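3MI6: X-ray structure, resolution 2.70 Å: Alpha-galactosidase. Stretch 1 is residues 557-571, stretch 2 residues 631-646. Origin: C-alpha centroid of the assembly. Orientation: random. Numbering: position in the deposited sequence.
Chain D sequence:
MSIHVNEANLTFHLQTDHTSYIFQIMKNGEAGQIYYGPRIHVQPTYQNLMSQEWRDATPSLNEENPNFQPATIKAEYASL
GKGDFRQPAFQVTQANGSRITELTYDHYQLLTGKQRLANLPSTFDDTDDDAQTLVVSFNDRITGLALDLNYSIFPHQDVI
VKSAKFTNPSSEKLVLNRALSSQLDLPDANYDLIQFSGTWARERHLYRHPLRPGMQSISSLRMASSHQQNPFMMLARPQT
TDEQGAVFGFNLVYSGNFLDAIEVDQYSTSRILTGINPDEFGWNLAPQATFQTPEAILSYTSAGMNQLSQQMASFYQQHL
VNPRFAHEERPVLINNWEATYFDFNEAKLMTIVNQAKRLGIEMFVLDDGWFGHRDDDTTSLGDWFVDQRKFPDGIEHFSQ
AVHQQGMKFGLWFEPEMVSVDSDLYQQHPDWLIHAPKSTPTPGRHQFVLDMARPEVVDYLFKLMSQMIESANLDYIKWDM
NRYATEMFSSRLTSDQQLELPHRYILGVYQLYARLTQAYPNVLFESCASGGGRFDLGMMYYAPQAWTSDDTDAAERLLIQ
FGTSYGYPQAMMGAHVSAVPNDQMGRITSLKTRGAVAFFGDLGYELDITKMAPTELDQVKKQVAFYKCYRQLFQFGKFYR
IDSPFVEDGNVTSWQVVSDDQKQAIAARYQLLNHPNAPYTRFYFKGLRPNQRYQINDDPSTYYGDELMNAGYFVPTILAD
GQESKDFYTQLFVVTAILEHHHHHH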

ATOM      1  N   LEU D 557       7.331  25.947   1.919  1.00 28.32           N
ATOM      2  CA  LEU D 557       7.666  24.858   1.025  1.00 28.68           C
ATOM      3  C   LEU D 557       6.423  24.011   0.768  1.00 30.59           C
ATOM      4  O   LEU D 557       5.992  23.848  -0.379  1.00 30.95           O
ATOM      5  N   LEU D 558       5.830  23.470   1.826  1.00 28.61           N
ATOM      6  CA  LEU D 558       4.649  22.643   1.628  1.00 26.13           C
ATOM      7  C   LEU D 558       3.512  23.422   0.961  1.00 28.08           C
ATOM      8  O   LEU D 558       2.939  22.954  -0.020  1.00 29.39           O
ATOM      9  N   ILE D 559       3.216  24.624   1.459  1.00 30.84           N
ATOM     10  CA  ILE D 559       2.085  25.410   0.965  1.00 28.74           C
ATOM     11  C   ILE D 559       2.239  25.800  -0.508  1.00 29.12           C
ATOM     12  O   ILE D 559       1.299  25.678  -1.294  1.00 28.33           O
ATOM     13  N   GLN D 560       3.433  26.247  -0.880  1.00 28.29           N
ATOM     14  CA  GLN D 560       3.718  26.618  -2.266  1.00 28.69           C
ATOM     15  C   GLN D 560       3.766  25.411  -3.224  1.00 29.95           C
ATOM     16  O   GLN D 560       3.219  25.448  -4.338  1.00 27.80           O
ATOM     17  N   PHE D 561       4.400  24.334  -2.780  1.00 29.22           N
ATOM     18  CA  PHE D 561       4.435  23.137  -3.584  1.00 27.70           C
ATOM     19  C   PHE D 561       3.009  22.751  -3.961  1.00 29.42           C
ATOM     20  O   PHE D 561       2.712  22.538  -5.132  1.00 30.31           O
ATOM     21  N   GLY D 562       2.127  22.664  -2.969  1.00 27.94           N
ATOM     22  CA  GLY D 562       0.746  22.303  -3.223  1.00 28.84           C
ATOM     23  C   GLY D 562       0.020  23.323  -4.088  1.00 29.80           C
ATOM     24  O   GLY D 562      -0.678  22.965  -5.039  1.00 31.22           O
ATOM     25  N   THR D 563       0.187  24.602  -3.777  1.00 27.73           N
ATOM     26  CA  THR D 563      -0.491  25.625  -4.553  1.00 29.63           C
ATOM     27  C   THR D 563      -0.138  25.529  -6.049  1.00 30.72           C
ATOM     28  O   THR D 563      -1.013  25.701  -6.906  1.00 31.12           O
ATOM     29  N   SER D 564       1.122  25.224  -6.361  1.00 29.34           N
ATOM     30  CA  SER D 564       1.587  25.172  -7.757  1.00 28.41           C
ATOM     31  C   SER D 564       0.851  24.181  -8.671  1.00 28.76           C
ATOM     32  O   SER D 564       0.817  24.368  -9.888  1.00 29.64           O
ATOM     33  N   TYR D 565       0.266  23.136  -8.098  1.00 28.43           N
ATOM     34  CA  TYR D 565      -0.531  22.204  -8.891  1.00 27.51           C
ATOM     35  C   TYR D 565      -1.673  22.960  -9.568  1.00 29.95           C
ATOM     36  O   TYR D 565      -2.065  22.664 -10.703  1.00 30.00           O
ATOM     37  N   GLY D 566      -2.196  23.965  -8.872  1.00 30.79           N
ATOM     38  CA  GLY D 566      -3.345  24.685  -9.356  1.00 26.01           C
ATOM     39  C   GLY D 566      -3.018  26.090  -9.785  1.00 28.32           C
ATOM     40  O   GLY D 566      -3.766  26.693 -10.553  1.00 31.60           O
ATOM     41  N   TYR D 567      -1.903  26.621  -9.303  1.00 27.63           N
ATOM     42  CA  TYR D 567      -1.618  28.030  -9.521  1.00 27.93           C
ATOM     43  C   TYR D 567      -0.124  28.331  -9.717  1.00 27.82           C
ATOM     44  O   TYR D 567       0.709  27.947  -8.911  1.00 28.07           O
ATOM     45  N   PRO D 568       0.205  29.044 -10.801  1.00 29.74           N
ATOM     46  CA  PRO D 568       1.575  29.442 -11.147  1.00 28.20           C
ATOM     47  C   PRO D 568       2.131  30.412 -10.126  1.00 30.70           C
ATOM     48  O   PRO D 568       1.370  31.135  -9.507  1.00 32.80           O
ATOM     49  N   GLN D 569       3.446  30.448  -9.972  1.00 32.16           N
ATOM     50  CA  GLN D 569       4.078  31.279  -8.949  1.00 33.51           C
ATOM     51  C   GLN D 569       3.785  32.771  -9.092  1.00 34.44           C
ATOM     52  O   GLN D 569       3.875  33.515  -8.123  1.00 35.44           O
ATOM     53  N   ALA D 570       3.455  33.211 -10.300  1.00 34.26           N
ATOM     54  CA  ALA D 570       3.100  34.606 -10.520  1.00 34.85           C
ATOM     55  C   ALA D 570       1.992  35.057  -9.559  1.00 35.25           C
ATOM     56  O   ALA D 570       1.940  36.218  -9.151  1.00 34.49           O
HETATM   57  N   MSE D 571       1.130  34.118  -9.189  1.00 34.08           N
HETATM   58  CA  MSE D 571      -0.030  34.397  -8.362  1.00 35.56           C
HETATM   59  C   MSE D 571       0.243  34.411  -6.844  1.00 36.69           C
HETATM   60  O   MSE D 571      -0.582  34.904  -6.065  1.00 37.03           O
ATOM     61  N   GLN D 631      12.099  37.916 -14.163  1.00 33.59           N
ATOM     62  CA  GLN D 631      11.282  37.362 -15.240  1.00 32.70           C
ATOM     63  C   GLN D 631      11.241  35.834 -15.170  1.00 34.16           C
ATOM     64  O   GLN D 631      10.200  35.190 -15.407  1.00 32.34           O
ATOM     65  N   LEU D 632      12.391  35.259 -14.833  1.00 35.38           N
ATOM     66  CA  LEU D 632      12.535  33.817 -14.704  1.00 32.48           C
ATOM     67  C   LEU D 632      11.731  33.289 -13.500  1.00 30.96           C
ATOM     68  O   LEU D 632      10.935  32.355 -13.618  1.00 28.03           O
ATOM     69  N   PHE D 633      11.941  33.921 -12.348  1.00 31.02           N
ATOM     70  CA  PHE D 633      11.324  33.511 -11.095  1.00 28.96           C
ATOM     71  C   PHE D 633       9.800  33.644 -11.120  1.00 31.84           C
ATOM     72  O   PHE D 633       9.063  32.720 -10.785  1.00 31.17           O
ATOM     73  N   GLN D 634       9.324  34.803 -11.540  1.00 34.19           N
ATOM     74  CA  GLN D 634       7.896  35.046 -11.588  1.00 31.51           C
ATOM     75  C   GLN D 634       7.150  34.364 -12.743  1.00 30.77           C
ATOM     76  O   GLN D 634       6.053  33.874 -12.529  1.00 32.83           O
ATOM     77  N   PHE D 635       7.715  34.319 -13.951  1.00 29.87           N
ATOM     78  CA  PHE D 635       6.936  33.837 -15.111  1.00 30.05           C
ATOM     79  C   PHE D 635       7.488  32.608 -15.831  1.00 31.58           C
ATOM     80  O   PHE D 635       6.819  32.047 -16.711  1.00 30.70           O
ATOM     81  N   GLY D 636       8.698  32.193 -15.463  1.00 30.85           N
ATOM     82  CA  GLY D 636       9.295  31.001 -16.033  1.00 29.13           C
ATOM     83  C   GLY D 636       8.460  29.755 -15.834  1.00 29.50           C
ATOM     84  O   GLY D 636       7.690  29.653 -14.887  1.00 32.17           O
ATOM     85  N   LYS D 637       8.608  28.802 -16.741  1.00 31.00           N
ATOM     86  CA  LYS D 637       7.845  27.566 -16.678  1.00 29.10           C
ATOM     87  C   LYS D 637       8.265  26.778 -15.433  1.00 31.79           C
ATOM     88  O   LYS D 637       9.461  26.625 -15.148  1.00 33.41           O
ATOM     89  N   PHE D 638       7.279  26.279 -14.693  1.00 30.07           N
ATOM     90  CA  PHE D 638       7.527  25.727 -13.367  1.00 28.31           C
ATOM     91  C   PHE D 638       7.459  24.208 -13.348  1.00 29.70           C
ATOM     92  O   PHE D 638       6.442  23.602 -13.685  1.00 28.89           O
ATOM     93  N   TYR D 639       8.560  23.598 -12.932  1.00 31.66           N
ATOM     94  CA  TYR D 639       8.626  22.159 -12.727  1.00 29.40           C
ATOM     95  C   TYR D 639       8.789  21.827 -11.247  1.00 29.85           C
ATOM     96  O   TYR D 639       9.704  22.328 -10.599  1.00 30.11           O
ATOM     97  N   ARG D 640       7.913  20.976 -10.728  1.00 30.12           N
ATOM     98  CA  ARG D 640       8.132  20.327  -9.445  1.00 28.99           C
ATOM     99  C   ARG D 640       9.020  19.113  -9.671  1.00 30.47           C
ATOM    100  O   ARG D 640       8.864  18.402 -10.656  1.00 29.79           O
ATOM    101  N   ILE D 641       9.940  18.863  -8.749  1.00 29.54           N
ATOM    102  CA  ILE D 641      10.826  17.726  -8.872  1.00 29.55           C
ATOM    103  C   ILE D 641      10.596  16.791  -7.672  1.00 32.76           C
ATOM    104  O   ILE D 641       9.741  15.900  -7.735  1.00 33.91           O
ATOM    105  N   ASP D 642      11.342  17.008  -6.589  1.00 30.82           N
ATOM    106  CA  ASP D 642      11.195  16.251  -5.346  1.00 31.53           C
ATOM    107  C   ASP D 642      10.044  16.812  -4.499  1.00 31.19           C
ATOM    108  O   ASP D 642       9.974  18.028  -4.267  1.00 29.66           O
ATOM    109  N   SER D 643       9.166  15.931  -4.019  1.00 29.12           N
ATOM    110  CA  SER D 643       7.933  16.354  -3.345  1.00 28.50           C
ATOM    111  C   SER D 643       7.869  16.048  -1.859  1.00 30.72           C
ATOM    112  O   SER D 643       8.074  14.910  -1.462  1.00 34.92           O
ATOM    113  N   PRO D 644       7.543  17.056  -1.033  1.00 31.76           N
ATOM    114  CA  PRO D 644       7.397  16.871   0.413  1.00 32.16           C
ATOM    115  C   PRO D 644       6.157  16.053   0.728  1.00 34.05           C
ATOM    116  O   PRO D 644       5.897  15.762   1.899  1.00 34.66           O
ATOM    117  N   PHE D 645       5.399  15.689  -0.306  1.00 33.08           N
ATOM    118  CA  PHE D 645       4.179  14.912  -0.120  1.00 32.17           C
ATOM    119  C   PHE D 645       4.339  13.452  -0.526  1.00 34.51           C
ATOM    120  O   PHE D 645       3.375  12.683  -0.455  1.00 37.80           O
ATOM    121  N   VAL D 646       5.551  13.079  -0.946  1.00 34.42           N
ATOM    122  CA  VAL D 646       5.853  11.734  -1.427  1.00 34.32           C
ATOM    123  C   VAL D 646       6.901  11.321  -0.427  1.00 38.33           C
ATOM    124  O   VAL D 646       7.605  12.195   0.125  1.00 42.33           O
TER

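A helix end and the strand that follows it can be tied to a distant part of the chain in two ways at once: by a polar side chain that satisfies backbone carbonyls, and by a long side chain laid across the faces of two aromatic rings. The two stretches of this alpha-galactosidase illustrate both, and together they bury 840 Å² of surface.

Stretch 2 opens with the last turn of a helix, whose C-terminal carbonyls lack partners further along the helix. Phe633 (chi1 m) sends the end of its ring away from stretch 1, yet its backbone matters: Gln569 NE2 donates to Phe633 O at 3.1 Å. The CA-to-CB bond of Gln634 (m, t) points away, and its amide is satisfied elsewhere in the structure. Its carbonyl is linked to stretch 1 through water 1, which accepts from Ala570 N at 3.1 Å and donates to Gln634 O at 2.5 Å; the direct approach of Ala570 N to Gln634 O, 3.5 Å, has too poor an angle to be a hydrogen bond. The CA-to-CB bond of Phe635 (m) points away, but its ring comes back far enough for CE1 to lie 3.9 Å from Ala570 CB.

At Gly636 the chain leaves helical geometry, and its carbonyl receives the second bond from the same amide, Gln569 NE2 to Gly636 O at 2.9 Å. Gln569 points toward stretch 2 with chi1 p and chi2 m, a bent conformation that brings one nitrogen to two carbonyls around the helix end. Lys637 then points away, whereas Phe638 (t) points in. Its ring fills the space beside Ser564, CE1 lying 3.6 Å from Ser564 CB, while Phe638 CB is 3.6 Å from Gln569 OE1. Tyr639, the next residue along the strand, is out of reach.

Arg640 (m, t, m) is the centre of the contact and has the largest covered area of any residue here. Its methylenes serve as apolar surface: Arg640 CG lies over one face of the Phe561 ring, 3.9 Å from the centroid, and Arg640 CD over the ring of Tyr565 (m), 3.8 Å from its centroid. Tyr565 is sideways at CA-to-CB, but its end comes nearer. Beyond the methylenes the guanidinium lies flat on Tyr565, with planes 14° apart and Arg640 CZ 3.6 Å from the ring centroid, a cation-pi arrangement that leaves the edge free for hydrogen bonding. There Arg640 NH1 donates to Ser564 OG at 3.1 Å. Ser564 (p) in turn donates from OG to Phe561 O at 2.5 Å, so the hydroxyl both accepts and donates.

After Ile641 and Asp642, which point away, the chain turns. Ser643 (t) places OG 3.3 Å from Phe561 CE1, and the same OG accepts from Phe645 N at 3.0 Å within the type I turn. Pro644 CD covers the face of Phe561 (t) opposite Arg640, 3.6 Å from the centroid, and Pro644 CB meets CD1 of Leu558 (m, p) at 3.9 Å. Phe645 (m) closes the contact, its CD2 3.8 Å from Phe561 CD1 and its CZ 4.1 Å from Leu558 CB.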

ATOM      1  CB  LEU D 557       8.752  23.989   1.648  1.00 31.75           C
ATOM      2  CG  LEU D 557      10.174  23.991   1.084  1.00 32.60           C
ATOM      3  CD1 LEU D 557      10.386  25.104   0.062  1.00 30.14           C
ATOM      4  CD2 LEU D 557      11.197  24.054   2.233  1.00 31.56           C
ATOM      5  CB  LEU D 558       4.215  21.979   2.929  1.00 26.81           C
ATOM      6  CG  LEU D 558       5.014  20.743   3.365  1.00 25.51           C
ATOM      7  CD1 LEU D 558       6.489  21.047   3.517  1.00 27.30           C
ATOM      8  CD2 LEU D 558       4.483  20.179   4.643  1.00 26.01           C
ATOM      9  CB  ILE D 559       1.838  26.656   1.828  1.00 27.56           C
ATOM     10  CG1 ILE D 559       1.462  26.235   3.249  1.00 29.83           C
ATOM     11  CG2 ILE D 559       0.695  27.453   1.262  1.00 27.75           C
ATOM     12  CD1 ILE D 559       1.455  27.339   4.285  1.00 26.32           C
ATOM     13  CB  GLN D 560       4.988  27.460  -2.338  1.00 25.21           C
ATOM     14  CG  GLN D 560       4.821  28.793  -1.614  1.00 29.08           C
ATOM     15  CD  GLN D 560       6.096  29.634  -1.582  1.00 31.05           C
ATOM     16  OE1 GLN D 560       6.308  30.431  -0.660  1.00 31.09           O
ATOM     17  NE2 GLN D 560       6.945  29.463  -2.593  1.00 29.06           N
ATOM     18  CB  PHE D 561       5.098  22.000  -2.824  1.00 28.86           C
ATOM     19  CG  PHE D 561       5.693  20.952  -3.715  1.00 30.76           C
ATOM     20  CD1 PHE D 561       4.971  19.826  -4.053  1.00 28.82           C
ATOM     21  CD2 PHE D 561       6.979  21.098  -4.218  1.00 28.24           C
ATOM     22  CE1 PHE D 561       5.526  18.871  -4.863  1.00 28.47           C
ATOM     23  CE2 PHE D 561       7.521  20.148  -5.024  1.00 27.43           C
ATOM     24  CZ  PHE D 561       6.794  19.034  -5.348  1.00 27.46           C
ATOM     25  CB  THR D 563      -0.230  27.037  -3.978  1.00 31.31           C
ATOM     26  OG1 THR D 563      -0.686  27.079  -2.619  1.00 32.12           O
ATOM     27  CG2 THR D 563      -0.966  28.097  -4.784  1.00 29.04           C
ATOM     28  CB  SER D 564       3.092  24.918  -7.827  1.00 26.69           C
ATOM     29  OG  SER D 564       3.416  23.642  -7.309  1.00 28.17           O
ATOM     30  CB  TYR D 565      -1.059  21.060  -8.025  1.00 26.15           C
ATOM     31  CG  TYR D 565      -0.000  20.034  -7.694  1.00 28.50           C
ATOM     32  CD1 TYR D 565       0.731  20.105  -6.509  1.00 29.36           C
ATOM     33  CD2 TYR D 565       0.286  18.979  -8.577  1.00 31.35           C
ATOM     34  CE1 TYR D 565       1.740  19.142  -6.209  1.00 29.41           C
ATOM     35  CE2 TYR D 565       1.278  18.020  -8.287  1.00 29.58           C
ATOM     36  CZ  TYR D 565       2.009  18.112  -7.103  1.00 28.93           C
ATOM     37  OH  TYR D 565       2.984  17.170  -6.816  1.00 29.69           O
ATOM     38  CB  TYR D 567      -2.239  28.861  -8.381  1.00 27.71           C
ATOM     39  CG  TYR D 567      -3.674  28.459  -8.032  1.00 27.97           C
ATOM     40  CD1 TYR D 567      -4.753  29.130  -8.563  1.00 29.75           C
ATOM     41  CD2 TYR D 567      -3.934  27.408  -7.168  1.00 27.76           C
ATOM     42  CE1 TYR D 567      -6.049  28.772  -8.238  1.00 30.23           C
ATOM     43  CE2 TYR D 567      -5.209  27.034  -6.848  1.00 25.79           C
ATOM     44  CZ  TYR D 567      -6.271  27.711  -7.383  1.00 31.07           C
ATOM     45  OH  TYR D 567      -7.566  27.337  -7.058  1.00 30.65           O
ATOM     46  CB  PRO D 568       1.410  30.175 -12.474  1.00 31.57           C
ATOM     47  CG  PRO D 568      -0.040  29.972 -12.898  1.00 31.83           C
ATOM     48  CD  PRO D 568      -0.804  29.652 -11.689  1.00 30.91           C
ATOM     49  CB  GLN D 569       5.592  31.052  -8.924  1.00 30.64           C
ATOM     50  CG  GLN D 569       6.295  31.510 -10.161  1.00 29.99           C
ATOM     51  CD  GLN D 569       6.291  30.485 -11.264  1.00 30.81           C
ATOM     52  OE1 GLN D 569       5.426  29.616 -11.316  1.00 32.06           O
ATOM     53  NE2 GLN D 569       7.270  30.576 -12.161  1.00 30.66           N
ATOM     54  CB  ALA D 570       2.671  34.812 -11.966  1.00 34.38           C
HETATM   55  CB  MSE D 571      -1.127  33.389  -8.683  1.00 35.11           C
HETATM   56  CG  MSE D 571      -1.661  33.473 -10.111  1.00 36.34           C
HETATM   57 SE   MSE D 571      -3.118  32.195 -10.408  1.00 60.10          SE
HETATM   58  CE  MSE D 571      -3.414  32.477 -12.342  1.00 35.64           C
ATOM     59  CB  GLN D 631      11.838  37.825 -16.585  1.00 35.80           C
ATOM     60  CG  GLN D 631      10.953  37.543 -17.790  1.00 39.38           C
ATOM     61  CD  GLN D 631       9.674  38.356 -17.788  1.00 39.44           C
ATOM     62  OE1 GLN D 631       9.608  39.405 -17.158  1.00 42.21           O
ATOM     63  NE2 GLN D 631       8.646  37.871 -18.494  1.00 36.39           N
ATOM     64  CB  LEU D 632      14.019  33.495 -14.552  1.00 29.79           C
ATOM     65  CG  LEU D 632      14.445  32.031 -14.551  1.00 33.04           C
ATOM     66  CD1 LEU D 632      13.818  31.286 -15.720  1.00 31.78           C
ATOM     67  CD2 LEU D 632      15.965  31.897 -14.573  1.00 34.56           C
ATOM     68  CB  PHE D 633      11.886  34.350  -9.956  1.00 30.14           C
ATOM     69  CG  PHE D 633      13.158  33.809  -9.356  1.00 29.94           C
ATOM     70  CD1 PHE D 633      13.239  32.504  -8.927  1.00 28.51           C
ATOM     71  CD2 PHE D 633      14.257  34.626  -9.184  1.00 30.12           C
ATOM     72  CE1 PHE D 633      14.387  32.017  -8.366  1.00 27.63           C
ATOM     73  CE2 PHE D 633      15.411  34.142  -8.623  1.00 30.58           C
ATOM     74  CZ  PHE D 633      15.475  32.838  -8.215  1.00 31.21           C
ATOM     75  CB  GLN D 634       7.625  36.549 -11.573  1.00 32.11           C
ATOM     76  CG  GLN D 634       8.096  37.235 -10.301  1.00 31.32           C
ATOM     77  CD  GLN D 634       7.806  38.714 -10.346  1.00 36.67           C
ATOM     78  OE1 GLN D 634       7.405  39.230 -11.390  1.00 38.62           O
ATOM     79  NE2 GLN D 634       7.984  39.406  -9.223  1.00 35.50           N
ATOM     80  CB  PHE D 635       6.689  34.955 -16.133  1.00 28.30           C
ATOM     81  CG  PHE D 635       6.106  36.192 -15.538  1.00 32.18           C
ATOM     82  CD1 PHE D 635       4.793  36.200 -15.077  1.00 32.54           C
ATOM     83  CD2 PHE D 635       6.864  37.351 -15.433  1.00 33.03           C
ATOM     84  CE1 PHE D 635       4.243  37.334 -14.534  1.00 35.43           C
ATOM     85  CE2 PHE D 635       6.321  38.500 -14.882  1.00 36.68           C
ATOM     86  CZ  PHE D 635       5.003  38.496 -14.431  1.00 36.57           C
ATOM     87  CB  LYS D 637       8.040  26.750 -17.965  1.00 26.95           C
ATOM     88  CG  LYS D 637       7.151  25.522 -18.051  1.00 31.48           C
ATOM     89  CD  LYS D 637       7.350  24.748 -19.344  1.00 32.53           C
ATOM     90  CE  LYS D 637       6.715  25.482 -20.519  1.00 32.28           C
ATOM     91  NZ  LYS D 637       6.525  24.547 -21.671  1.00 28.87           N
ATOM     92  CB  PHE D 638       6.520  26.316 -12.370  1.00 28.98           C
ATOM     93  CG  PHE D 638       6.812  26.008 -10.919  1.00 28.81           C
ATOM     94  CD1 PHE D 638       6.222  24.921 -10.290  1.00 27.59           C
ATOM     95  CD2 PHE D 638       7.620  26.845 -10.167  1.00 28.27           C
ATOM     96  CE1 PHE D 638       6.468  24.653  -8.937  1.00 29.65           C
ATOM     97  CE2 PHE D 638       7.870  26.576  -8.818  1.00 30.45           C
ATOM     98  CZ  PHE D 638       7.292  25.480  -8.204  1.00 28.12           C
ATOM     99  CB  TYR D 639       9.836  21.604 -13.467  1.00 28.14           C
ATOM    100  CG  TYR D 639       9.729  21.640 -14.966  1.00 30.42           C
ATOM    101  CD1 TYR D 639       9.253  20.543 -15.683  1.00 31.97           C
ATOM    102  CD2 TYR D 639      10.123  22.751 -15.667  1.00 28.23           C
ATOM    103  CE1 TYR D 639       9.183  20.573 -17.050  1.00 30.95           C
ATOM    104  CE2 TYR D 639      10.049  22.790 -17.021  1.00 30.28           C
ATOM    105  CZ  TYR D 639       9.582  21.712 -17.719  1.00 32.07           C
ATOM    106  OH  TYR D 639       9.513  21.796 -19.097  1.00 34.78           O
ATOM    107  CB  ARG D 640       6.810  19.859  -8.833  1.00 29.31           C
ATOM    108  CG  ARG D 640       5.897  20.962  -8.312  1.00 30.59           C
ATOM    109  CD  ARG D 640       4.507  20.401  -8.014  1.00 28.04           C
ATOM    110  NE  ARG D 640       3.891  19.860  -9.219  1.00 30.26           N
ATOM    111  CZ  ARG D 640       3.031  20.529  -9.995  1.00 32.23           C
ATOM    112  NH1 ARG D 640       2.677  21.776  -9.676  1.00 29.44           N
ATOM    113  NH2 ARG D 640       2.511  19.948 -11.084  1.00 28.69           N
ATOM    114  CB  ILE D 641      12.318  18.214  -9.044  1.00 32.84           C
ATOM    115  CG1 ILE D 641      12.475  18.947 -10.380  1.00 31.72           C
ATOM    116  CG2 ILE D 641      13.334  17.072  -8.973  1.00 32.08           C
ATOM    117  CD1 ILE D 641      13.777  19.677 -10.537  1.00 31.25           C
ATOM    118  CB  ASP D 642      12.507  16.299  -4.542  1.00 30.29           C
ATOM    119  CG  ASP D 642      13.682  15.669  -5.296  1.00 39.03           C
ATOM    120  OD1 ASP D 642      13.678  14.417  -5.417  1.00 40.50           O
ATOM    121  OD2 ASP D 642      14.608  16.412  -5.755  1.00 35.73           O
ATOM    122  CB  SER D 643       6.737  15.688  -3.999  1.00 29.31           C
ATOM    123  OG  SER D 643       5.568  15.969  -3.261  1.00 33.46           O
ATOM    124  CB  PRO D 644       7.166  18.288   0.912  1.00 30.07           C
ATOM    125  CG  PRO D 644       6.468  18.924  -0.197  1.00 30.80           C
ATOM    126  CD  PRO D 644       7.131  18.408  -1.437  1.00 30.06           C
ATOM    127  CB  PHE D 645       3.023  15.545  -0.889  1.00 29.70           C
ATOM    128  CG  PHE D 645       2.717  16.943  -0.470  1.00 29.76           C
ATOM    129  CD1 PHE D 645       2.171  17.208   0.776  1.00 29.49           C
ATOM    130  CD2 PHE D 645       2.959  18.011  -1.327  1.00 32.09           C
ATOM    131  CE1 PHE D 645       1.871  18.528   1.159  1.00 30.29           C
ATOM    132  CE2 PHE D 645       2.660  19.341  -0.944  1.00 30.87           C
ATOM    133  CZ  PHE D 645       2.124  19.593   0.290  1.00 27.93           C
ATOM    134  CB  VAL D 646       6.253  11.726  -2.926  1.00 34.56           C
ATOM    135  CG1 VAL D 646       6.849  10.375  -3.314  1.00 32.53           C
ATOM    136  CG2 VAL D 646       5.089  12.079  -3.819  1.00 31.17           C
TER
HETATM  137  O   HOH W   1       4.254  32.171 -13.122  1.00 32.96           O